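Local coordinates for PHD-type domain-containing protein (Chaetomium thermophilum, PDB 6VHF) that is a Cfp1 protein whose RbBP5-interacting domain, the part described here, carries a non-canonical single zinc finger that stabilises its integration into the H3K4 methyltransferase complex COMPASS, at residues R40-A44 against P124-M129; I56-D60 against H138-G142. All coordinates share one frame; numbering follows the deposited sequence.

Contact 1. Residues R40-A44 against P124-M129; sequences RREAA and PRTAGM
Arg-40 reaches out from helix 4-46 to the loop 124-129. Its chain runs extended to CD and then bends at chi3 (50°), which swings the guanidinium round to the loop backbone. There NH2 donates to Pro-124 O at 2.8 Å, with an N-H...O angle of 162°. The acceptor lies at the guanidinium edge, in its plane, and the donor lies in the carbonyl plane of Pro-124.

The carbonyl of Arg-40 serves the contact as well. Its O accepts the helical bond from Ala-44 N and a bond from a water at 2.8 Å. The same water donates to Arg-125 O, also at 2.8 Å, so it joins helix to loop. It sits above one face of the Arg-40 guanidinium. Met-129 brings its methyl up beside this carbonyl, with CE 3.4 Å from Arg-40 O.

Arg-41 takes a smaller part. Its backbone N lies near Met-129 CE, while its side chain sets off away from the loop, and NH2 hydrogen-bonds to Ile-56 O.

One turn after Arg-40, the methyl of Ala-44 points toward the loop and packs on it. Its CB lies 4.0 Å from Thr-126 CG2 and 4.0 Å from Met-129 CE. Arg-125 O is also close to CB. The type II turn from Thr-126 to Met-129 brackets these two residues, and both touch the same alanine.

The chemistry is thus mixed. A small apolar patch of Ala-44, Thr-126 and Met-129 lies beside two polar links, one direct and one through water. Together they hold the loop before zinc ligand Cys-130 to the C-terminal part of the long helix.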
# COMPACT_ATOMS: atom_id res chain seq x y z
N ARG A 40 12.76 -10.40 11.33
CA ARG A 40 13.06 -11.82 11.23
C ARG A 40 14.40 -12.04 10.56
O ARG A 40 15.11 -13.00 10.88
CB ARG A 40 11.96 -12.54 10.46
CG ARG A 40 10.66 -12.70 11.22
CD ARG A 40 9.64 -13.50 10.38
NE ARG A 40 10.23 -14.72 9.86
CZ ARG A 40 10.30 -15.86 10.55
NH1 ARG A 40 9.77 -15.92 11.77
NH2 ARG A 40 10.87 -16.93 10.00
N ARG A 41 14.77 -11.14 9.65
CA ARG A 41 16.09 -11.18 9.03
C ARG A 41 17.17 -10.86 10.05
O ARG A 41 18.18 -11.57 10.13
CB ARG A 41 16.13 -10.19 7.86
CG ARG A 41 17.48 -10.18 7.14
CD ARG A 41 17.65 -9.01 6.18
NE ARG A 41 18.99 -9.06 5.60
CZ ARG A 41 20.04 -8.37 6.04
NH1 ARG A 41 19.91 -7.51 7.04
NH2 ARG A 41 21.23 -8.54 5.46
N GLU A 42 16.97 -9.82 10.85
CA GLU A 42 17.95 -9.50 11.89
C GLU A 42 18.06 -10.63 12.90
O GLU A 42 19.16 -10.94 13.37
CB GLU A 42 17.58 -8.17 12.56
CG GLU A 42 18.41 -7.85 13.80
CD GLU A 42 17.80 -6.74 14.68
OE1 GLU A 42 18.37 -6.47 15.77
OE2 GLU A 42 16.75 -6.17 14.29
N ALA A 43 16.94 -11.30 13.24
CA ALA A 43 17.05 -12.40 14.20
C ALA A 43 17.87 -13.56 13.63
O ALA A 43 18.70 -14.15 14.35
CB ALA A 43 15.68 -12.89 14.64
N ALA A 44 17.63 -13.93 12.37
CA ALA A 44 18.38 -15.04 11.76
C ALA A 44 19.87 -14.75 11.72
O ALA A 44 20.70 -15.64 11.97
CB ALA A 44 17.83 -15.32 10.36
N PRO A 124 12.54 -22.78 11.40
CA PRO A 124 11.56 -21.70 11.53
C PRO A 124 12.19 -20.32 11.51
O PRO A 124 11.50 -19.34 11.19
CB PRO A 124 10.90 -21.97 12.88
CG PRO A 124 11.31 -23.34 13.27
CD PRO A 124 12.61 -23.62 12.61
N ARG A 125 13.47 -20.21 11.84
CA ARG A 125 14.10 -18.90 11.85
C ARG A 125 14.31 -18.35 10.45
O ARG A 125 14.50 -17.14 10.30
CB ARG A 125 15.44 -18.94 12.60
CG ARG A 125 15.33 -19.34 14.07
CD ARG A 125 16.69 -19.78 14.65
NE ARG A 125 17.25 -20.93 13.93
CZ ARG A 125 18.42 -21.51 14.21
NH1 ARG A 125 19.20 -21.05 15.21
NH2 ARG A 125 18.83 -22.56 13.50
N THR A 126 14.31 -19.21 9.43
CA THR A 126 14.59 -18.80 8.06
C THR A 126 13.55 -19.31 7.06
O THR A 126 13.77 -19.19 5.85
CB THR A 126 15.97 -19.30 7.62
OG1 THR A 126 15.96 -20.73 7.59
CG2 THR A 126 17.05 -18.82 8.59
N ALA A 127 12.46 -19.91 7.53
CA ALA A 127 11.48 -20.47 6.62
C ALA A 127 10.78 -19.36 5.85
O ALA A 127 10.32 -18.38 6.45
CB ALA A 127 10.45 -21.31 7.38
N GLY A 128 10.68 -19.52 4.54
CA GLY A 128 10.15 -18.47 3.70
C GLY A 128 11.13 -17.37 3.38
O GLY A 128 10.77 -16.41 2.70
N MET A 129 12.37 -17.49 3.85
CA MET A 129 13.35 -16.42 3.75
C MET A 129 14.31 -16.72 2.61
O MET A 129 14.70 -17.88 2.41
CB MET A 129 14.09 -16.27 5.07
CG MET A 129 14.82 -14.96 5.26
SD MET A 129 15.84 -14.93 6.75
CE MET A 129 14.63 -14.89 8.07
O HOH W 1 14.10 -15.17 12.29

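Contact 2. Residues I56-D60 against H138-G142; sequences ICGYD and HNGWG. With ZN (zinc ion), chain B.
Cys-57 O accepts a hydrogen bond from Trp-141 NE1 at 3.1 Å, with an N-H...O angle of 160°. The donor stands above the carbonyl plane, while the oxygen lies in the plane of the indole, at its edge. A weak bond from Arg-41 NE reaches the same oxygen.

The second link is the metal. Zinc is bound by Cys-57 SG at 2.4 Å and by His-138 ND1 at 2.2 Å. Cys-130 and Cys-135 complete the site. SG also receives a weak bond from Tyr-59 N and lies at the edge of the imidazole, 3.5 Å from His-138 CB.

Tyr-59 packs against both rings of the other segment, one over its face and one at its edge. Its ring stacks face to face on the imidazole, with centroids 3.9 Å apart and planes at 14°. The edge of its ring is turned to the face of Trp-141, with Tyr-59 CD2 3.6 Å from Trp-141 CG, in a T-shaped pair. Tyr-59 CB makes a CH-pi contact with the same indole face. Trp-141 CG stands between its own backbone N and carbonyl carbon (chi1 57°), which turns one indole face to Tyr-59 and NE1 to Cys-57 O. The phenol OH bonds to Asp-64.

Imidazole rotation is therefore restrained on two counts, by the metal at ND1 and by the tyrosine over one face. The aromatic cluster buttresses this single zinc site at the start of helix 141-177.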
# COMPACT_ATOMS: atom_id res chain seq x y z
N ILE A 56 23.24 -11.97 3.85
CA ILE A 56 21.99 -12.67 3.58
C ILE A 56 20.92 -11.68 3.10
O ILE A 56 20.76 -10.59 3.66
CB ILE A 56 21.53 -13.43 4.83
CG1 ILE A 56 22.18 -14.81 4.88
CG2 ILE A 56 20.00 -13.50 4.92
CD1 ILE A 56 21.77 -15.69 3.74
N CYS A 57 20.19 -12.07 2.04
CA CYS A 57 19.12 -11.24 1.49
C CYS A 57 18.00 -11.04 2.51
O CYS A 57 17.76 -9.93 2.98
CB CYS A 57 18.57 -11.85 0.21
SG CYS A 57 17.11 -10.93 -0.45
N GLY A 58 17.33 -12.13 2.88
CA GLY A 58 16.34 -12.09 3.94
C GLY A 58 14.92 -11.79 3.49
O GLY A 58 14.01 -11.80 4.33
N TYR A 59 14.71 -11.55 2.20
CA TYR A 59 13.39 -11.30 1.65
C TYR A 59 12.43 -12.43 2.01
O TYR A 59 12.73 -13.61 1.79
CB TYR A 59 13.49 -11.15 0.13
CG TYR A 59 12.23 -10.75 -0.58
CD1 TYR A 59 11.38 -11.72 -1.10
CD2 TYR A 59 11.90 -9.42 -0.77
CE1 TYR A 59 10.24 -11.37 -1.77
CE2 TYR A 59 10.75 -9.06 -1.44
CZ TYR A 59 9.92 -10.04 -1.94
OH TYR A 59 8.75 -9.71 -2.61
N ASP A 60 11.29 -12.06 2.59
CA ASP A 60 10.24 -13.00 2.94
C ASP A 60 9.27 -13.17 1.76
O ASP A 60 8.90 -12.20 1.10
CB ASP A 60 9.48 -12.49 4.16
CG ASP A 60 8.67 -13.56 4.84
OD1 ASP A 60 7.75 -14.11 4.20
OD2 ASP A 60 8.94 -13.83 6.04
N HIS A 138 15.99 -9.21 -5.27
CA HIS A 138 15.41 -8.52 -4.12
C HIS A 138 16.31 -7.41 -3.61
O HIS A 138 16.16 -6.97 -2.46
CB HIS A 138 15.12 -9.52 -2.98
CG HIS A 138 14.37 -10.74 -3.41
ND1 HIS A 138 14.64 -11.99 -2.90
CD2 HIS A 138 13.34 -10.90 -4.28
CE1 HIS A 138 13.82 -12.87 -3.45
NE2 HIS A 138 13.02 -12.24 -4.29
N ASN A 139 17.25 -6.96 -4.43
CA ASN A 139 18.23 -5.96 -4.04
C ASN A 139 17.58 -4.75 -3.38
O ASN A 139 16.73 -4.09 -3.99
CB ASN A 139 19.01 -5.53 -5.28
CG ASN A 139 20.13 -4.57 -4.97
OD1 ASN A 139 20.92 -4.79 -4.04
ND2 ASN A 139 20.19 -3.47 -5.72
N GLY A 140 17.97 -4.47 -2.14
CA GLY A 140 17.46 -3.32 -1.41
C GLY A 140 15.98 -3.34 -1.11
O GLY A 140 15.33 -2.29 -1.12
N TRP A 141 15.42 -4.52 -0.82
CA TRP A 141 13.97 -4.61 -0.70
C TRP A 141 13.45 -3.81 0.50
O TRP A 141 12.38 -3.18 0.40
CB TRP A 141 13.53 -6.07 -0.60
CG TRP A 141 14.14 -6.89 0.53
CD1 TRP A 141 15.25 -7.69 0.47
CD2 TRP A 141 13.64 -7.01 1.88
NE1 TRP A 141 15.47 -8.29 1.68
CE2 TRP A 141 14.50 -7.89 2.57
CE3 TRP A 141 12.54 -6.46 2.56
CZ2 TRP A 141 14.31 -8.23 3.91
CZ3 TRP A 141 12.35 -6.79 3.89
CH2 TRP A 141 13.24 -7.67 4.55
N GLY A 142 14.18 -3.83 1.61
CA GLY A 142 13.71 -3.15 2.81
C GLY A 142 13.38 -1.69 2.57
O GLY A 142 12.26 -1.25 2.81
ZN ZN B . 16.72 -12.27 -2.42

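The two contacts lie at one end of the elongated helical domain, with centres about 12 Å apart. Their segments alternate along the chain: 40-44, 56-60, 124-129, then 138-142. Contact 1 joins helix 4-46 to the loop before helix 141-177. Contact 2 joins the loop between helices 4-46 and 64-77 to the start of helix 141-177. They touch directly through Arg-41, whose CG packs on Gly-58 CA, and through Met-129 CG on Gly-58 O. The unmodelled residues 84-121 fall between the middle two segments. Contact 2 supplies two of the zinc ligands, and contact 1 packs next to it, just before ligand Cys-130, consistent with the finger stabilising this domain for COMPASS.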